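Replicative DNA helicase DnaB, 1st part (PDB 2R5U) probably unwinds duplex DNA ahead of the replisome as a hexameric ATP-dependent 5'-3' helicase, of which this chain is the N-terminal domain. Local coordinates at residues B[29-34]-B[59-64]; B[34-39]-B[111-116]; B[66-71]-B[89-94]. All coordinates share one frame; numbering follows the deposited sequence.

In the fold
All three contacts join elements of the all-helical DnaB N-terminal domain, and their centres lie 12 to 17 Å apart. Interaction 1 is the most central, about 7 Å from the chain centre, and the one with hydrogen bonds between its segments, made by a buried carboxylate. Interaction 2 uses the same helix, 31-43, and shares Glu-34 as a segment residue, but lies about 15 Å out at the surface and consists of van der Waals packing against a loop. Interaction 3, partly buried, shares helix 63-77 with interaction 1 and combines apolar packing with a charged network beside a neighbouring subunit. Phe-60, Leu-38 and Tyr-69 pack together where the three meet.

Interaction 1 (B[29-34]-B[59-64]); sequences QDLAAE and DFYRPA
Gln-29 begins the contact by placing NE2 of its amide over one face of the Tyr-61 ring. Its CG sits in the crowded position between backbone N and carbonyl carbon, and the extended chain beyond brings Gln-29 NE2 to 3.5 Å from Tyr-61 CE1. Amide and ring planes are 43° apart, so this is a tilted contact and not a parallel stack; the polar partner of NE2 is the carbonyl of Pro-27. Asp-30 then starts helix 31-43 as its N-cap, Asp-30 OD1 accepting from Ala-33 N at 2.9 Å. One residue on, Leu-31 spreads its two methyls: CD2 reaches the edge of the Tyr-61 ring, while Leu-31 CD1 lies 3.6 Å from Arg-62 CD, the two chains crossing at about a right angle.

Glu-34 is the residue most covered by the other segment. With CG anti to the carbonyl carbon and the rest of the chain extended, it slides past Phe-60 in the opposite direction, Glu-34 CG lying 3.6 Å from Phe-60 CD2, and its carboxylate arrives beside the backbone of the 59-64 loop. Glu-34 OE2 accepts from Tyr-61 N at 2.8 Å, the N-H approaching from above the carboxylate plane, 28° out of it. Glu-34 OE1 receives a weak but fairly straight bond from Arg-62 N, 3.4 Å and 164°, and is also hydrogen-bonded to His-65 ND1.

Arg-62 is itself the N-cap residue of helix 63-77, so within the DnaB N-terminal domain a carboxylate from helix 31-43 bonds one amide firmly and the next weakly where helix 63-77 begins. These two N-H groups and His-65 surround the buried acid and, with the nearby helix N-terminus, would be expected to favour its ionised form, although the Arg-62 guanidinium makes no direct contact with it.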
loop_
_atom_site.group_PDB
_atom_site.type_symbol
_atom_site.label_atom_id
_atom_site.label_comp_id
_atom_site.label_asym_id
_atom_site.label_seq_id
_atom_site.Cartn_x
_atom_site.Cartn_y
_atom_site.Cartn_z
ATOM N N GLN B 29 -11.603 -23.533 25.178
ATOM C CA GLN B 29 -12.900 -23.189 24.568
ATOM C C GLN B 29 -14.025 -24.065 25.111
ATOM O O GLN B 29 -13.780 -25.143 25.646
ATOM C CB GLN B 29 -12.821 -23.325 23.034
ATOM C CG GLN B 29 -12.610 -24.778 22.552
ATOM C CD GLN B 29 -12.369 -24.895 21.065
ATOM O OE1 GLN B 29 -13.290 -25.180 20.301
ATOM N NE2 GLN B 29 -11.132 -24.681 20.642
ATOM N N ASP B 30 -15.267 -23.609 24.970
ATOM C CA ASP B 30 -16.427 -24.474 25.206
ATOM C C ASP B 30 -17.510 -24.067 24.212
ATOM O O ASP B 30 -18.258 -23.117 24.465
ATOM C CB ASP B 30 -16.927 -24.393 26.658
ATOM C CG ASP B 30 -17.928 -25.504 27.010
ATOM O OD1 ASP B 30 -18.738 -25.905 26.153
ATOM O OD2 ASP B 30 -17.919 -25.987 28.161
ATOM N N LEU B 31 -17.542 -24.751 23.067
ATOM C CA LEU B 31 -18.504 -24.445 22.012
ATOM C C LEU B 31 -19.944 -24.670 22.453
ATOM O O LEU B 31 -20.815 -23.894 22.086
ATOM C CB LEU B 31 -18.202 -25.224 20.724
ATOM C CG LEU B 31 -17.473 -24.589 19.526
ATOM C CD1 LEU B 31 -18.435 -23.805 18.696
ATOM C CD2 LEU B 31 -16.297 -23.696 19.921
ATOM N N ALA B 32 -20.189 -25.723 23.232
ATOM C CA ALA B 32 -21.514 -26.010 23.736
ATOM C C ALA B 32 -21.996 -24.845 24.604
ATOM O O ALA B 32 -23.131 -24.401 24.465
ATOM C CB ALA B 32 -21.516 -27.305 24.537
ATOM N N ALA B 33 -21.135 -24.366 25.506
ATOM C CA ALA B 33 -21.508 -23.245 26.380
ATOM C C ALA B 33 -21.734 -21.939 25.583
ATOM O O ALA B 33 -22.635 -21.153 25.907
ATOM C CB ALA B 33 -20.508 -23.068 27.497
ATOM N N GLU B 34 -20.955 -21.729 24.522
ATOM C CA GLU B 34 -21.195 -20.577 23.623
ATOM C C GLU B 34 -22.591 -20.621 22.988
ATOM O O GLU B 34 -23.264 -19.593 22.873
ATOM C CB GLU B 34 -20.146 -20.478 22.508
ATOM C CG GLU B 34 -18.732 -20.109 23.023
ATOM C CD GLU B 34 -17.679 -19.861 21.951
ATOM O OE1 GLU B 34 -17.982 -19.768 20.736
ATOM O OE2 GLU B 34 -16.501 -19.716 22.360
ATOM N N ASP B 59 -14.682 -12.535 23.440
ATOM C CA ASP B 59 -14.715 -13.720 24.318
ATOM C C ASP B 59 -15.139 -15.044 23.640
ATOM O O ASP B 59 -14.841 -16.143 24.131
ATOM C CB ASP B 59 -15.562 -13.441 25.562
ATOM C CG ASP B 59 -14.800 -12.649 26.647
ATOM O OD1 ASP B 59 -13.567 -12.444 26.532
ATOM O OD2 ASP B 59 -15.448 -12.233 27.626
ATOM N N PHE B 60 -15.810 -14.944 22.506
ATOM C CA PHE B 60 -16.251 -16.146 21.803
ATOM C C PHE B 60 -15.104 -16.673 20.949
ATOM O O PHE B 60 -14.488 -15.906 20.229
ATOM C CB PHE B 60 -17.475 -15.837 20.944
ATOM C CG PHE B 60 -18.727 -15.666 21.754
ATOM C CD1 PHE B 60 -19.024 -14.442 22.336
ATOM C CD2 PHE B 60 -19.565 -16.756 21.999
ATOM C CE1 PHE B 60 -20.179 -14.284 23.120
ATOM C CE2 PHE B 60 -20.715 -16.611 22.780
ATOM C CZ PHE B 60 -21.020 -15.359 23.329
ATOM N N TYR B 61 -14.812 -17.964 21.064
ATOM C CA TYR B 61 -13.794 -18.589 20.220
ATOM C C TYR B 61 -14.235 -18.638 18.763
ATOM O O TYR B 61 -13.474 -18.281 17.861
ATOM C CB TYR B 61 -13.436 -20.005 20.697
ATOM C CG TYR B 61 -12.385 -20.647 19.801
ATOM C CD1 TYR B 61 -12.694 -21.752 19.016
ATOM C CD2 TYR B 61 -11.093 -20.100 19.699
ATOM C CE1 TYR B 61 -11.727 -22.330 18.171
ATOM C CE2 TYR B 61 -10.125 -20.656 18.855
ATOM C CZ TYR B 61 -10.448 -21.771 18.098
ATOM O OH TYR B 61 -9.496 -22.330 17.269
ATOM N N ARG B 62 -15.461 -19.097 18.525
ATOM C CA ARG B 62 -15.955 -19.231 17.150
ATOM C C ARG B 62 -16.397 -17.875 16.584
ATOM O O ARG B 62 -17.242 -17.215 17.189
ATOM C CB ARG B 62 -17.117 -20.220 17.115
ATOM C CG ARG B 62 -17.213 -20.977 15.811
ATOM C CD ARG B 62 -18.513 -21.709 15.721
ATOM N NE ARG B 62 -19.326 -21.304 14.573
ATOM C CZ ARG B 62 -19.308 -21.911 13.386
ATOM N NH1 ARG B 62 -20.105 -21.487 12.409
ATOM N NH2 ARG B 62 -18.498 -22.949 13.174
ATOM N N PRO B 63 -15.822 -17.453 15.439
ATOM C CA PRO B 63 -16.195 -16.191 14.773
ATOM C C PRO B 63 -17.713 -16.007 14.513
ATOM O O PRO B 63 -18.238 -14.924 14.753
ATOM C CB PRO B 63 -15.417 -16.254 13.449
ATOM C CG PRO B 63 -14.241 -17.111 13.754
ATOM C CD PRO B 63 -14.732 -18.143 14.711
ATOM N N ALA B 64 -18.405 -17.046 14.047
ATOM C CA ALA B 64 -19.859 -16.975 13.868
ATOM C C ALA B 64 -20.587 -16.582 15.167
ATOM O O ALA B 64 -21.531 -15.801 15.129
ATOM C CB ALA B 64 -20.413 -18.298 13.329
#

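Interaction 2 (B[34-39]-B[111-116]); sequences EQSVLG and STVPTA
Van der Waals packing comes mainly from Val-113, which sets its two methyls against successive turns of helix 31-43. Val-113 CG1, anti to the carbonyl carbon at chi1 -69°, lies 3.7 Å from Ser-36 CB and also meets that residue's backbone, with Ser-36 O at 3.5 Å from Val-113 CG1. The other branch, Val-113 CG2, occupies the crowded position between backbone N and carbonyl carbon and lies 3.7 Å from Gly-39 C. Gly-39 has no side chain, so the methyl lies directly against the helix backbone one turn beyond Ser-36. The nearest CA pair, Ser-36 with Val-113 at 5.8 Å, bears out how close the loop comes. A looser touch is added by Thr-112 CG2, at 4.2 Å from Gln-35 CB.

The packing joins helix 31-43 of the DnaB N-terminal domain to the connection between helix 102-111 and the long helix 119-147, in a fold built from helices without strands. Tyr-122, on that long helix, touches both Ser-36 and Val-37, so the helix and the loop leading into it both pack on helix 31-43.

Polar groups are close here, but none is hydrogen-bonded from one segment to the other. Thr-112 OG1, in the crowded position at chi1 70°, comes within 3.5 Å of Gln-35 O. Gln-35 O already accepts from Gly-39 N at 2.9 Å inside the helix, whereas the threonine hydroxyl is hydrogen-bonded to Leu-109 O, in helix 102-111 just before the loop. Ser-36 OG has a weak hydrogen bond to Ala-32 O.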
loop_
_atom_site.group_PDB
_atom_site.type_symbol
_atom_site.label_atom_id
_atom_site.label_comp_id
_atom_site.label_asym_id
_atom_site.label_seq_id
_atom_site.Cartn_x
_atom_site.Cartn_y
_atom_site.Cartn_z
ATOM N N GLU B 34 -20.955 -21.729 24.522
ATOM C CA GLU B 34 -21.195 -20.577 23.623
ATOM C C GLU B 34 -22.591 -20.621 22.988
ATOM O O GLU B 34 -23.264 -19.593 22.873
ATOM C CB GLU B 34 -20.146 -20.478 22.508
ATOM C CG GLU B 34 -18.732 -20.109 23.023
ATOM C CD GLU B 34 -17.679 -19.861 21.951
ATOM O OE1 GLU B 34 -17.982 -19.768 20.736
ATOM O OE2 GLU B 34 -16.501 -19.716 22.360
ATOM N N GLN B 35 -22.977 -21.800 22.520
ATOM C CA GLN B 35 -24.296 -22.010 21.893
ATOM C C GLN B 35 -25.420 -21.713 22.873
ATOM O O GLN B 35 -26.338 -20.979 22.547
ATOM C CB GLN B 35 -24.397 -23.434 21.329
ATOM C CG GLN B 35 -23.541 -23.660 20.087
ATOM C CD GLN B 35 -23.408 -25.131 19.716
ATOM O OE1 GLN B 35 -23.653 -26.028 20.527
ATOM N NE2 GLN B 35 -22.989 -25.382 18.501
ATOM N N SER B 36 -25.312 -22.253 24.079
ATOM C CA SER B 36 -26.295 -22.053 25.150
ATOM C C SER B 36 -26.453 -20.578 25.567
ATOM O O SER B 36 -27.577 -20.105 25.812
ATOM C CB SER B 36 -25.927 -22.899 26.373
ATOM O OG SER B 36 -26.007 -24.297 26.084
ATOM N N VAL B 37 -25.323 -19.863 25.659
ATOM C CA VAL B 37 -25.338 -18.411 25.908
ATOM C C VAL B 37 -26.132 -17.659 24.845
ATOM O O VAL B 37 -26.992 -16.819 25.173
ATOM C CB VAL B 37 -23.930 -17.793 25.995
ATOM C CG1 VAL B 37 -24.022 -16.262 25.955
ATOM C CG2 VAL B 37 -23.275 -18.185 27.263
ATOM N N LEU B 38 -25.843 -17.953 23.581
ATOM C CA LEU B 38 -26.491 -17.261 22.478
ATOM C C LEU B 38 -27.988 -17.602 22.403
ATOM O O LEU B 38 -28.797 -16.734 22.138
ATOM C CB LEU B 38 -25.784 -17.547 21.153
ATOM C CG LEU B 38 -24.359 -16.981 21.020
ATOM C CD1 LEU B 38 -23.728 -17.469 19.728
ATOM C CD2 LEU B 38 -24.345 -15.442 21.097
ATOM N N GLY B 39 -28.317 -18.871 22.639
ATOM C CA GLY B 39 -29.707 -19.345 22.666
ATOM C C GLY B 39 -30.496 -18.621 23.733
ATOM O O GLY B 39 -31.589 -18.157 23.468
ATOM N N SER B 111 -32.819 -23.762 20.086
ATOM C CA SER B 111 -33.091 -25.174 20.400
ATOM C C SER B 111 -32.081 -25.839 21.337
ATOM O O SER B 111 -32.379 -26.893 21.893
ATOM C CB SER B 111 -33.176 -26.000 19.116
ATOM O OG SER B 111 -34.135 -25.472 18.218
ATOM N N THR B 112 -30.894 -25.254 21.502
ATOM C CA THR B 112 -29.892 -25.807 22.419
ATOM C C THR B 112 -30.282 -25.608 23.884
ATOM O O THR B 112 -29.825 -26.352 24.750
ATOM C CB THR B 112 -28.456 -25.237 22.180
ATOM O OG1 THR B 112 -28.386 -23.857 22.577
ATOM C CG2 THR B 112 -28.044 -25.376 20.721
ATOM N N VAL B 113 -31.117 -24.607 24.162
ATOM C CA VAL B 113 -31.574 -24.356 25.532
ATOM C C VAL B 113 -33.088 -24.496 25.707
ATOM O O VAL B 113 -33.850 -24.130 24.808
ATOM C CB VAL B 113 -31.144 -22.959 26.072
ATOM C CG1 VAL B 113 -29.642 -22.911 26.292
ATOM C CG2 VAL B 113 -31.617 -21.829 25.160
ATOM N N PRO B 114 -33.527 -25.050 26.858
ATOM C CA PRO B 114 -34.930 -24.908 27.267
ATOM C C PRO B 114 -35.260 -23.432 27.536
ATOM O O PRO B 114 -35.702 -22.725 26.623
ATOM C CB PRO B 114 -35.013 -25.737 28.559
ATOM C CG PRO B 114 -33.817 -26.639 28.524
ATOM C CD PRO B 114 -32.754 -25.873 27.807
ATOM N N THR B 115 -35.034 -22.973 28.764
ATOM C CA THR B 115 -35.211 -21.560 29.110
ATOM C C THR B 115 -33.919 -20.746 28.896
ATOM O O THR B 115 -32.928 -21.256 28.360
ATOM C CB THR B 115 -35.685 -21.397 30.575
ATOM N N ALA B 116 -33.944 -19.482 29.306
ATOM C CA ALA B 116 -32.735 -18.654 29.361
ATOM C C ALA B 116 -32.265 -18.519 30.817
ATOM O O ALA B 116 -31.505 -17.608 31.161
ATOM C CB ALA B 116 -33.005 -17.288 28.744
#

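Interaction 3 (B[66-71]-B[89-94]); sequences QNVYDA and AELDRR
An arginine guanidinium lies with one face over the backbone of a crossing helix, with no hydrogen bond between the two segments. Arg-94, just past the end of helix 84-93, bends at chi2 and chi3 so that one face of its guanidinium covers Ala-71 CA, 3.7 Å from the plane and offset toward the rim. This is a helix-helix crossing in the all-helical DnaB N-terminal domain: the segments 66-71 and 89-93 run steeply across each other at 111°, their axes 9.6 Å apart at closest approach. Ala-71 and Glu-90 form the nearest CA pair.

Ala-71 is the small residue at the crossing: Ala-71 CB meets Glu-90 CG at 3.6 Å and Leu-91 CD2 at 3.8 Å. Leu-91, its CG anti to the carbonyl carbon and chi2 163°, directs CD2 at the carbonyl of Asn-67, while CD1 reaches a methyl of Val-68 more loosely. Ile-100, from the short helix 97-100, touches both Val-68 and Leu-91 and so extends this apolar patch.

The charges are paired along the margin. Glu-90 CG, anti to the backbone N (chi1 172°), stays against Ala-71, and the chain, bent at chi2, forms salt bridges with Arg-94 NE through OE2 and with Arg-93 NH2 and Arg-78 through OE1. This network would be expected to stabilise the ionised acid and, with Asp-74 pairing with Arg-94 NH2, is consistent with holding the guanidinium over helix 63-77. Next to it the chain meets a second subunit, where Asp-92 forms a salt bridge with Lys-129 of that neighbour. At the edge of the guanidinium, Arg-94 NH2 lies 3.5 Å from Asp-70 CB.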
loop_
_atom_site.group_PDB
_atom_site.type_symbol
_atom_site.label_atom_id
_atom_site.label_comp_id
_atom_site.label_asym_id
_atom_site.label_seq_id
_atom_site.Cartn_x
_atom_site.Cartn_y
_atom_site.Cartn_z
ATOM N N GLN B 66 -19.229 -14.868 17.790
ATOM C CA GLN B 66 -18.954 -13.451 18.074
ATOM C C GLN B 66 -19.866 -12.544 17.261
ATOM O O GLN B 66 -20.336 -11.533 17.767
ATOM C CB GLN B 66 -17.484 -13.050 17.810
ATOM C CG GLN B 66 -17.120 -11.685 18.431
ATOM C CD GLN B 66 -17.126 -11.718 19.948
ATOM O OE1 GLN B 66 -17.893 -10.990 20.601
ATOM N NE2 GLN B 66 -16.307 -12.593 20.523
ATOM N N ASN B 67 -20.085 -12.893 16.000
ATOM C CA ASN B 67 -20.930 -12.106 15.099
ATOM C C ASN B 67 -22.354 -12.038 15.660
ATOM O O ASN B 67 -22.974 -10.965 15.692
ATOM C CB ASN B 67 -20.999 -12.727 13.699
ATOM C CG ASN B 67 -19.683 -12.592 12.886
ATOM O OD1 ASN B 67 -18.845 -11.721 13.137
ATOM N ND2 ASN B 67 -19.541 -13.444 11.879
ATOM N N VAL B 68 -22.873 -13.192 16.086
ATOM C CA VAL B 68 -24.233 -13.255 16.623
ATOM C C VAL B 68 -24.317 -12.398 17.883
ATOM O O VAL B 68 -25.217 -11.557 18.004
ATOM C CB VAL B 68 -24.687 -14.691 16.912
ATOM C CG1 VAL B 68 -26.089 -14.694 17.601
ATOM C CG2 VAL B 68 -24.724 -15.477 15.609
ATOM N N TYR B 69 -23.367 -12.603 18.793
ATOM C CA TYR B 69 -23.301 -11.847 20.034
ATOM C C TYR B 69 -23.266 -10.333 19.798
ATOM O O TYR B 69 -24.000 -9.580 20.452
ATOM C CB TYR B 69 -22.090 -12.296 20.855
ATOM C CG TYR B 69 -21.950 -11.603 22.199
ATOM C CD1 TYR B 69 -22.636 -12.069 23.312
ATOM C CD2 TYR B 69 -21.122 -10.479 22.347
ATOM C CE1 TYR B 69 -22.513 -11.449 24.535
ATOM C CE2 TYR B 69 -20.983 -9.845 23.577
ATOM C CZ TYR B 69 -21.690 -10.341 24.662
ATOM O OH TYR B 69 -21.577 -9.757 25.886
ATOM N N ASP B 70 -22.405 -9.901 18.873
ATOM C CA ASP B 70 -22.247 -8.467 18.548
ATOM C C ASP B 70 -23.550 -7.877 17.989
ATOM O O ASP B 70 -23.916 -6.749 18.332
ATOM C CB ASP B 70 -21.101 -8.234 17.541
ATOM C CG ASP B 70 -19.725 -8.644 18.076
ATOM O OD1 ASP B 70 -19.573 -8.948 19.292
ATOM O OD2 ASP B 70 -18.774 -8.688 17.248
ATOM N N ALA B 71 -24.248 -8.648 17.149
ATOM C CA ALA B 71 -25.543 -8.228 16.614
ATOM C C ALA B 71 -26.604 -8.056 17.732
ATOM O O ALA B 71 -27.330 -7.054 17.755
ATOM C CB ALA B 71 -26.030 -9.205 15.545
ATOM N N ALA B 89 -31.851 -9.896 10.807
ATOM C CA ALA B 89 -31.838 -8.669 10.025
ATOM C C ALA B 89 -30.625 -7.793 10.354
ATOM O O ALA B 89 -30.057 -7.175 9.456
ATOM C CB ALA B 89 -33.149 -7.889 10.220
ATOM N N GLU B 90 -30.252 -7.711 11.632
ATOM C CA GLU B 90 -29.038 -7.004 12.032
ATOM C C GLU B 90 -27.795 -7.674 11.417
ATOM O O GLU B 90 -26.938 -6.983 10.864
ATOM C CB GLU B 90 -28.933 -6.883 13.566
ATOM C CG GLU B 90 -27.597 -6.322 14.082
ATOM C CD GLU B 90 -27.352 -4.867 13.706
ATOM O OE1 GLU B 90 -28.323 -4.085 13.724
ATOM O OE2 GLU B 90 -26.184 -4.504 13.400
ATOM N N LEU B 91 -27.729 -9.004 11.465
ATOM C CA LEU B 91 -26.659 -9.763 10.777
ATOM C C LEU B 91 -26.634 -9.556 9.260
ATOM O O LEU B 91 -25.567 -9.358 8.677
ATOM C CB LEU B 91 -26.730 -11.262 11.115
ATOM C CG LEU B 91 -26.375 -11.660 12.560
ATOM C CD1 LEU B 91 -26.901 -13.057 12.829
ATOM C CD2 LEU B 91 -24.892 -11.573 12.860
ATOM N N ASP B 92 -27.808 -9.608 8.626
ATOM C CA ASP B 92 -27.948 -9.327 7.193
ATOM C C ASP B 92 -27.479 -7.908 6.806
ATOM O O ASP B 92 -26.820 -7.736 5.789
ATOM C CB ASP B 92 -29.396 -9.567 6.746
ATOM C CG ASP B 92 -29.573 -9.495 5.245
ATOM O OD1 ASP B 92 -28.996 -10.344 4.521
ATOM O OD2 ASP B 92 -30.306 -8.588 4.789
ATOM N N ARG B 93 -27.799 -6.904 7.621
ATOM C CA ARG B 93 -27.277 -5.549 7.392
ATOM C C ARG B 93 -25.748 -5.530 7.407
ATOM O O ARG B 93 -25.129 -4.766 6.681
ATOM C CB ARG B 93 -27.815 -4.552 8.426
ATOM C CG ARG B 93 -29.198 -4.032 8.096
ATOM C CD ARG B 93 -29.619 -2.896 9.028
ATOM N NE ARG B 93 -29.851 -3.360 10.389
ATOM C CZ ARG B 93 -31.049 -3.608 10.921
ATOM N NH1 ARG B 93 -32.164 -3.414 10.220
ATOM N NH2 ARG B 93 -31.125 -4.041 12.173
ATOM N N ARG B 94 -25.150 -6.383 8.231
ATOM C CA ARG B 94 -23.705 -6.443 8.341
ATOM C C ARG B 94 -23.043 -7.338 7.271
ATOM O O ARG B 94 -21.816 -7.451 7.230
ATOM C CB ARG B 94 -23.325 -6.902 9.747
ATOM C CG ARG B 94 -23.449 -5.821 10.813
ATOM C CD ARG B 94 -24.033 -6.404 12.075
ATOM N NE ARG B 94 -23.472 -5.811 13.287
ATOM C CZ ARG B 94 -22.846 -6.504 14.238
ATOM N NH1 ARG B 94 -22.709 -7.837 14.138
ATOM N NH2 ARG B 94 -22.362 -5.866 15.299
#